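PDB 1Z54: probable thioesterase from Thermus thermophilus, which probably hydrolyses fatty acyl-CoA thioesters, as a hot-dog-fold member of the 4-hydroxybenzoyl-CoA thioesterase family. Local coordinates for residues E81-Y91 against E102-Q110; G18-L29 against L59-R68. All coordinates share one frame; numbering follows the deposited sequence.

Interaction 1. Residues E81-Y91 against E102-Q110; sequences ELSSRALLFRY and EGFTRHLCQ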
# COMPACT_ATOMS: atom_id res chain seq x y z
N GLU A 81 -12.81 7.96 -24.02
CA GLU A 81 -12.09 8.53 -25.15
C GLU A 81 -11.05 7.55 -25.68
O GLU A 81 -10.38 6.86 -24.91
CB GLU A 81 -11.41 9.85 -24.73
CG GLU A 81 -12.38 11.00 -24.48
CD GLU A 81 -11.71 12.22 -23.87
OE1 GLU A 81 -10.49 12.39 -24.05
OE2 GLU A 81 -12.42 13.03 -23.23
N LEU A 82 -10.94 7.47 -27.00
CA LEU A 82 -9.98 6.56 -27.63
C LEU A 82 -9.40 7.16 -28.90
O LEU A 82 -10.12 7.41 -29.87
CB LEU A 82 -10.66 5.23 -27.98
CG LEU A 82 -9.81 4.27 -28.83
CD1 LEU A 82 -8.70 3.70 -27.97
CD2 LEU A 82 -10.68 3.14 -29.39
N SER A 83 -8.09 7.39 -28.90
CA SER A 83 -7.41 7.92 -30.08
C SER A 83 -6.35 6.91 -30.47
O SER A 83 -6.25 5.84 -29.86
CB SER A 83 -6.76 9.27 -29.77
OG SER A 83 -5.70 9.13 -28.84
N SER A 84 -5.54 7.24 -31.47
CA SER A 84 -4.50 6.33 -31.91
C SER A 84 -3.36 6.19 -30.89
O SER A 84 -2.69 5.17 -30.84
CB SER A 84 -3.94 6.78 -33.26
OG SER A 84 -3.46 8.12 -33.21
N ARG A 85 -3.16 7.22 -30.07
CA ARG A 85 -2.08 7.19 -29.09
C ARG A 85 -2.51 7.33 -27.63
O ARG A 85 -1.67 7.30 -26.74
CB ARG A 85 -1.07 8.30 -29.39
CG ARG A 85 -0.41 8.20 -30.76
CD ARG A 85 0.12 9.56 -31.20
NE ARG A 85 0.75 9.52 -32.52
CZ ARG A 85 1.90 8.91 -32.78
NH1 ARG A 85 2.56 8.29 -31.81
NH2 ARG A 85 2.40 8.93 -34.01
N ALA A 86 -3.81 7.48 -27.38
CA ALA A 86 -4.30 7.67 -26.01
C ALA A 86 -5.67 7.09 -25.72
O ALA A 86 -6.46 6.82 -26.63
CB ALA A 86 -4.30 9.16 -25.67
N LEU A 87 -5.94 6.91 -24.42
CA LEU A 87 -7.22 6.37 -23.95
C LEU A 87 -7.63 7.11 -22.69
O LEU A 87 -6.77 7.58 -21.93
CB LEU A 87 -7.10 4.89 -23.59
CG LEU A 87 -6.19 3.93 -24.36
CD1 LEU A 87 -4.72 4.25 -24.06
CD2 LEU A 87 -6.50 2.51 -23.91
N LEU A 88 -8.93 7.20 -22.45
CA LEU A 88 -9.45 7.86 -21.26
C LEU A 88 -10.59 7.05 -20.68
O LEU A 88 -11.64 6.92 -21.31
CB LEU A 88 -9.95 9.28 -21.58
CG LEU A 88 -10.45 10.18 -20.44
CD1 LEU A 88 -11.66 9.57 -19.75
CD2 LEU A 88 -9.34 10.40 -19.42
N PHE A 89 -10.39 6.52 -19.48
CA PHE A 89 -11.42 5.75 -18.80
C PHE A 89 -12.11 6.63 -17.79
O PHE A 89 -11.50 7.51 -17.18
CB PHE A 89 -10.84 4.54 -18.06
CG PHE A 89 -10.24 3.50 -18.96
CD1 PHE A 89 -8.97 3.66 -19.49
CD2 PHE A 89 -10.98 2.36 -19.31
CE1 PHE A 89 -8.43 2.71 -20.34
CE2 PHE A 89 -10.45 1.40 -20.16
CZ PHE A 89 -9.18 1.57 -20.68
N ARG A 90 -13.41 6.41 -17.62
CA ARG A 90 -14.19 7.15 -16.65
C ARG A 90 -14.81 6.13 -15.72
O ARG A 90 -15.24 5.06 -16.17
CB ARG A 90 -15.25 8.00 -17.34
CG ARG A 90 -14.70 9.29 -17.90
CD ARG A 90 -15.81 10.29 -18.12
NE ARG A 90 -15.30 11.66 -18.12
CZ ARG A 90 -14.71 12.25 -17.08
NH1 ARG A 90 -14.29 13.50 -17.18
NH2 ARG A 90 -14.56 11.58 -15.94
N TYR A 91 -14.86 6.44 -14.43
CA TYR A 91 -15.40 5.49 -13.48
C TYR A 91 -16.37 6.06 -12.47
O TYR A 91 -16.33 7.25 -12.14
CB TYR A 91 -14.27 4.84 -12.67
CG TYR A 91 -13.02 4.50 -13.43
CD1 TYR A 91 -12.14 5.50 -13.87
CD2 TYR A 91 -12.66 3.17 -13.63
CE1 TYR A 91 -10.93 5.17 -14.49
CE2 TYR A 91 -11.46 2.84 -14.24
CZ TYR A 91 -10.59 3.84 -14.67
OH TYR A 91 -9.40 3.49 -15.25
N GLU A 102 -16.19 9.42 -8.02
CA GLU A 102 -16.16 9.27 -9.46
C GLU A 102 -14.84 9.83 -9.96
O GLU A 102 -14.30 10.77 -9.36
CB GLU A 102 -17.34 10.01 -10.10
CG GLU A 102 -17.44 11.47 -9.73
CD GLU A 102 -18.79 12.06 -10.10
OE1 GLU A 102 -19.16 12.01 -11.30
OE2 GLU A 102 -19.47 12.58 -9.20
N GLY A 103 -14.32 9.27 -11.03
CA GLY A 103 -13.05 9.74 -11.54
C GLY A 103 -12.72 9.27 -12.94
O GLY A 103 -13.57 8.74 -13.68
N PHE A 104 -11.46 9.48 -13.31
CA PHE A 104 -11.00 9.11 -14.63
C PHE A 104 -9.49 8.92 -14.64
O PHE A 104 -8.78 9.38 -13.74
CB PHE A 104 -11.36 10.22 -15.63
CG PHE A 104 -10.54 11.47 -15.46
CD1 PHE A 104 -9.33 11.61 -16.12
CD2 PHE A 104 -10.96 12.48 -14.59
CE1 PHE A 104 -8.53 12.75 -15.91
CE2 PHE A 104 -10.18 13.62 -14.38
CZ PHE A 104 -8.96 13.75 -15.03
N THR A 105 -9.01 8.23 -15.65
CA THR A 105 -7.58 8.02 -15.82
C THR A 105 -7.29 8.18 -17.29
O THR A 105 -7.92 7.54 -18.15
CB THR A 105 -7.13 6.61 -15.36
OG1 THR A 105 -7.93 5.62 -15.99
CG2 THR A 105 -7.22 6.48 -13.85
N ARG A 106 -6.35 9.06 -17.58
CA ARG A 106 -5.93 9.32 -18.94
C ARG A 106 -4.68 8.49 -19.15
O ARG A 106 -3.79 8.47 -18.30
CB ARG A 106 -5.61 10.81 -19.10
CG ARG A 106 -5.29 11.25 -20.51
CD ARG A 106 -6.38 12.17 -21.02
NE ARG A 106 -6.61 13.29 -20.11
CZ ARG A 106 -7.66 14.11 -20.18
NH1 ARG A 106 -7.80 15.10 -19.32
NH2 ARG A 106 -8.57 13.93 -21.13
N HIS A 107 -4.59 7.80 -20.28
CA HIS A 107 -3.43 6.97 -20.56
C HIS A 107 -2.82 7.26 -21.93
O HIS A 107 -3.48 7.74 -22.84
CB HIS A 107 -3.79 5.49 -20.56
CG HIS A 107 -4.34 4.99 -19.26
ND1 HIS A 107 -5.62 5.28 -18.83
CD2 HIS A 107 -3.81 4.16 -18.33
CE1 HIS A 107 -5.85 4.66 -17.69
NE2 HIS A 107 -4.77 3.97 -17.36
N LEU A 108 -1.53 6.96 -22.04
CA LEU A 108 -0.83 7.07 -23.31
C LEU A 108 -0.49 5.61 -23.55
O LEU A 108 -0.69 4.77 -22.66
CB LEU A 108 0.46 7.89 -23.18
CG LEU A 108 0.33 9.41 -23.21
CD1 LEU A 108 1.73 10.02 -23.15
CD2 LEU A 108 -0.38 9.87 -24.49
N CYS A 109 -0.01 5.28 -24.74
CA CYS A 109 0.35 3.90 -25.02
C CYS A 109 1.85 3.82 -25.21
O CYS A 109 2.42 4.58 -26.00
CB CYS A 109 -0.37 3.38 -26.26
SG CYS A 109 0.03 1.65 -26.67
N GLN A 110 2.48 2.91 -24.48
CA GLN A 110 3.92 2.74 -24.58
C GLN A 110 4.25 1.37 -25.15
O GLN A 110 3.76 0.35 -24.66
CB GLN A 110 4.56 2.91 -23.21
CG GLN A 110 6.08 2.92 -23.21
CD GLN A 110 6.65 3.15 -21.82
OE1 GLN A 110 6.32 4.14 -21.16
NE2 GLN A 110 7.51 2.24 -21.37
O HOH W 1 -11.01 15.57 -22.58
O HOH W 2 0.97 7.17 -27.01

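Interaction 2. Residues G18-L29 against L59-R68; sequences GVVHHSVYAVYL and LGLTFRAPAR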
# COMPACT_ATOMS: atom_id res chain seq x y z
N GLY A 18 -11.48 6.01 9.83
CA GLY A 18 -12.38 4.88 9.66
C GLY A 18 -13.00 4.69 8.29
O GLY A 18 -14.08 4.09 8.18
N VAL A 19 -12.35 5.18 7.25
CA VAL A 19 -12.85 5.04 5.89
C VAL A 19 -11.71 4.59 4.97
O VAL A 19 -10.55 4.58 5.38
CB VAL A 19 -13.43 6.37 5.37
CG1 VAL A 19 -14.62 6.79 6.24
CG2 VAL A 19 -12.36 7.45 5.37
N VAL A 20 -12.05 4.18 3.75
CA VAL A 20 -11.01 3.76 2.81
C VAL A 20 -10.17 4.99 2.52
O VAL A 20 -10.71 6.05 2.19
CB VAL A 20 -11.62 3.25 1.48
CG1 VAL A 20 -10.52 3.03 0.46
CG2 VAL A 20 -12.39 1.94 1.73
N HIS A 21 -8.86 4.87 2.65
CA HIS A 21 -7.98 6.01 2.41
C HIS A 21 -8.09 6.47 0.96
O HIS A 21 -8.12 5.65 0.04
CB HIS A 21 -6.54 5.66 2.76
CG HIS A 21 -5.63 6.84 2.79
ND1 HIS A 21 -4.82 7.19 1.73
CD2 HIS A 21 -5.41 7.77 3.75
CE1 HIS A 21 -4.14 8.28 2.04
NE2 HIS A 21 -4.48 8.65 3.26
N HIS A 22 -8.14 7.78 0.76
CA HIS A 22 -8.30 8.31 -0.58
C HIS A 22 -7.28 7.83 -1.62
O HIS A 22 -7.58 7.83 -2.82
CB HIS A 22 -8.33 9.84 -0.53
CG HIS A 22 -7.07 10.47 -0.03
ND1 HIS A 22 -6.07 10.92 -0.88
CD2 HIS A 22 -6.64 10.73 1.23
CE1 HIS A 22 -5.09 11.43 -0.16
NE2 HIS A 22 -5.41 11.33 1.12
N SER A 23 -6.09 7.42 -1.19
CA SER A 23 -5.09 6.95 -2.16
C SER A 23 -5.46 5.56 -2.67
O SER A 23 -5.05 5.16 -3.76
CB SER A 23 -3.68 6.91 -1.57
OG SER A 23 -3.51 5.87 -0.62
N VAL A 24 -6.25 4.83 -1.89
CA VAL A 24 -6.66 3.49 -2.27
C VAL A 24 -7.56 3.47 -3.50
O VAL A 24 -7.51 2.54 -4.30
CB VAL A 24 -7.36 2.80 -1.07
CG1 VAL A 24 -7.97 1.47 -1.49
CG2 VAL A 24 -6.35 2.57 0.03
N TYR A 25 -8.37 4.51 -3.67
CA TYR A 25 -9.29 4.55 -4.80
C TYR A 25 -8.64 4.37 -6.18
O TYR A 25 -9.21 3.72 -7.06
CB TYR A 25 -10.10 5.84 -4.75
CG TYR A 25 -11.15 5.83 -3.64
CD1 TYR A 25 -12.49 5.54 -3.93
CD2 TYR A 25 -10.80 6.09 -2.31
CE1 TYR A 25 -13.46 5.52 -2.91
CE2 TYR A 25 -11.76 6.07 -1.29
CZ TYR A 25 -13.08 5.79 -1.60
OH TYR A 25 -14.03 5.80 -0.60
N ALA A 26 -7.44 4.91 -6.37
CA ALA A 26 -6.77 4.75 -7.66
C ALA A 26 -6.51 3.26 -7.90
O ALA A 26 -6.51 2.81 -9.04
CB ALA A 26 -5.46 5.53 -7.68
N VAL A 27 -6.27 2.51 -6.83
CA VAL A 27 -6.02 1.08 -6.96
C VAL A 27 -7.33 0.39 -7.38
O VAL A 27 -7.32 -0.52 -8.22
CB VAL A 27 -5.48 0.48 -5.64
CG1 VAL A 27 -5.44 -1.03 -5.72
CG2 VAL A 27 -4.07 1.02 -5.37
N TYR A 28 -8.44 0.82 -6.79
CA TYR A 28 -9.75 0.27 -7.13
C TYR A 28 -10.04 0.57 -8.60
O TYR A 28 -10.56 -0.27 -9.32
CB TYR A 28 -10.85 0.91 -6.28
CG TYR A 28 -10.88 0.52 -4.82
CD1 TYR A 28 -11.79 1.12 -3.95
CD2 TYR A 28 -10.03 -0.47 -4.30
CE1 TYR A 28 -11.85 0.77 -2.61
CE2 TYR A 28 -10.09 -0.83 -2.95
CZ TYR A 28 -11.01 -0.20 -2.11
OH TYR A 28 -11.14 -0.56 -0.78
N LEU A 29 -9.69 1.78 -9.04
CA LEU A 29 -9.89 2.16 -10.44
C LEU A 29 -9.05 1.26 -11.36
O LEU A 29 -9.51 0.85 -12.43
CB LEU A 29 -9.48 3.62 -10.68
CG LEU A 29 -10.30 4.70 -9.95
CD1 LEU A 29 -10.00 6.07 -10.54
CD2 LEU A 29 -11.79 4.40 -10.07
N LEU A 59 -4.70 11.47 -13.47
CA LEU A 59 -5.70 10.85 -12.61
C LEU A 59 -6.57 11.95 -12.02
O LEU A 59 -6.10 13.07 -11.76
CB LEU A 59 -5.02 10.07 -11.48
CG LEU A 59 -5.89 9.62 -10.30
CD1 LEU A 59 -6.87 8.54 -10.76
CD2 LEU A 59 -5.00 9.08 -9.18
N GLY A 60 -7.84 11.64 -11.81
CA GLY A 60 -8.76 12.60 -11.23
C GLY A 60 -9.81 11.86 -10.43
O GLY A 60 -10.41 10.92 -10.93
N LEU A 61 -10.01 12.28 -9.19
CA LEU A 61 -11.00 11.64 -8.34
C LEU A 61 -11.77 12.62 -7.49
O LEU A 61 -11.19 13.53 -6.89
CB LEU A 61 -10.33 10.60 -7.43
CG LEU A 61 -10.25 9.16 -7.96
CD1 LEU A 61 -9.11 8.43 -7.27
CD2 LEU A 61 -11.58 8.44 -7.71
N THR A 62 -13.08 12.43 -7.43
CA THR A 62 -13.94 13.27 -6.62
C THR A 62 -14.63 12.33 -5.65
O THR A 62 -15.34 11.41 -6.05
CB THR A 62 -14.99 14.02 -7.47
OG1 THR A 62 -14.31 14.89 -8.38
CG2 THR A 62 -15.93 14.83 -6.58
N PHE A 63 -14.39 12.56 -4.36
CA PHE A 63 -14.93 11.73 -3.30
C PHE A 63 -16.22 12.35 -2.77
O PHE A 63 -16.21 13.45 -2.23
CB PHE A 63 -13.89 11.60 -2.19
CG PHE A 63 -12.53 11.14 -2.67
CD1 PHE A 63 -12.25 9.79 -2.82
CD2 PHE A 63 -11.55 12.08 -3.01
CE1 PHE A 63 -10.99 9.36 -3.29
CE2 PHE A 63 -10.29 11.67 -3.48
CZ PHE A 63 -10.02 10.30 -3.62
N ARG A 64 -17.33 11.63 -2.94
CA ARG A 64 -18.65 12.10 -2.52
C ARG A 64 -19.10 11.50 -1.18
O ARG A 64 -19.67 12.20 -0.34
CB ARG A 64 -19.69 11.76 -3.59
CG ARG A 64 -19.33 12.17 -5.01
CD ARG A 64 -19.38 13.68 -5.20
NE ARG A 64 -19.36 14.05 -6.61
CZ ARG A 64 -19.52 15.29 -7.06
NH1 ARG A 64 -19.48 15.54 -8.36
NH2 ARG A 64 -19.72 16.29 -6.20
N ALA A 65 -18.87 10.20 -1.01
CA ALA A 65 -19.26 9.50 0.20
C ALA A 65 -18.22 8.41 0.41
O ALA A 65 -17.69 7.86 -0.55
CB ALA A 65 -20.66 8.88 0.06
N PRO A 66 -17.92 8.08 1.67
CA PRO A 66 -16.92 7.05 1.94
C PRO A 66 -17.33 5.60 1.83
O PRO A 66 -18.52 5.26 1.89
CB PRO A 66 -16.46 7.40 3.36
CG PRO A 66 -17.76 7.81 4.00
CD PRO A 66 -18.43 8.67 2.93
N ALA A 67 -16.33 4.75 1.65
CA ALA A 67 -16.51 3.32 1.59
C ALA A 67 -15.93 2.86 2.92
O ALA A 67 -15.05 3.53 3.48
CB ALA A 67 -15.70 2.73 0.43
N ARG A 68 -16.41 1.75 3.46
CA ARG A 68 -15.92 1.27 4.74
C ARG A 68 -15.63 -0.22 4.76
O ARG A 68 -16.16 -0.99 3.94
CB ARG A 68 -16.93 1.58 5.85
CG ARG A 68 -17.16 3.05 6.11
CD ARG A 68 -17.86 3.25 7.46
NE ARG A 68 -18.01 4.66 7.78
CZ ARG A 68 -18.89 5.47 7.19
NH1 ARG A 68 -19.70 5.01 6.25
NH2 ARG A 68 -18.94 6.75 7.53
O HOH W 3 -15.34 8.37 -1.50

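Interaction 1. Residues E81-Y91 against E102-Q110
Residues 86-91 and 102-108 pair as the two arms of an antiparallel beta hairpin in the curved sheet of the hot-dog fold. Leu87, Phe89 and Tyr91 exchange paired backbone hydrogen bonds with His107, Thr105 and Gly103; the shortest include His107 N to Leu87 O at 2.7 Å, with 166° at the hydrogen. Toward Cys109 the pairing fades to one weak bond, and a water links Arg85 O with Cys109 N. On the face carrying Phe89 and His107, which is the side of helix 24-39, these two rings form an offset edge-to-face pair, the edge of Phe89 turned toward the face of His107, centroids 5.5 Å apart and planes at 82°. Tyr91 reaches along this face toward the opposite strand, with the backbone of Gly103 and Phe104 at its ring edge; its OH bonds Arg33 NH1 and lies 2.7 Å from Thr105 OG1, an atom less surely placed. The other face is built around Leu88. Its CG stands anti to the backbone N (chi1 -176°), and CD2 meets Phe104 CD1 at 3.5 Å while lying over one face of the Arg106 guanidinium. Arg106 NH1 forms a salt bridge with Glu58. At the guanidinium edge, Arg106 NH2 makes a long salt bridge of 3.8 Å to Glu81 OE1, and a water joins the same NH2 to Glu81 OE2.

Interaction 2. Residues G18-L29 against L59-R68
Helix 24-29 runs across strand 59-63 at 113°, their axes 9.8 Å apart at closest approach, while the loops at the far end of the contact meet through one backbone bond, Val20 N to Ala67 O (3.1 Å). Tyr25 is central. The Phe63 ring turns its edge to the Tyr25 ring face, planes at 77°, and Phe63 CE1 comes within 3.4 Å of Tyr25 CD2, displaced toward the rim of the tyrosine ring. Phe63 CZ meanwhile touches His22 CB. Beyond the rings Tyr25 OH reaches the 65-67 loop, where it accepts a weak bond from Ala67 N and touches Ala67 CB; a water that donates to Ala65 O at 2.6 Å also bonds this hydroxyl weakly. Val20 CG2 packs on the same Ala67 methyl. Next to it, Val19 CG1 presses tightly on Pro66 CB at 3.5 Å. Along the helix the packing is aliphatic: Leu61 CD1 lies against Tyr25 CB, Leu29 and Leu61 meet tip to tip, and Leu59 CD2 rests on Ala26 CB. The helix thus covers strand 52-63, one of the two outermost strands of this chain's sheet. One edge of that strand borders strand 98-111, and a strand of the second subunit pairs antiparallel with Leu59, Leu61 and Thr62, continuing the sheet across the interface.

Interactions 1 and 2 have centres about 19 Å apart and share one sheet. Segments 102-110 and 59-68 are joined directly by probable backbone hydrogen bonds, Glu102 O to Thr62 N (2.8 Å) and Phe104 N to Gly60 O (3.0 Å). Helix 24-39 bridges both contacts: Leu29 packs on strand 59-63, while its carbonyl O lies 3.3 Å from Tyr91 CE2, and Arg33 further along touches Phe89, Thr105 and His107. A glycerol, probably from the crystallisation liquor, sits about 4 Å from the His107 side chain and may mark a pocket beside interaction 1.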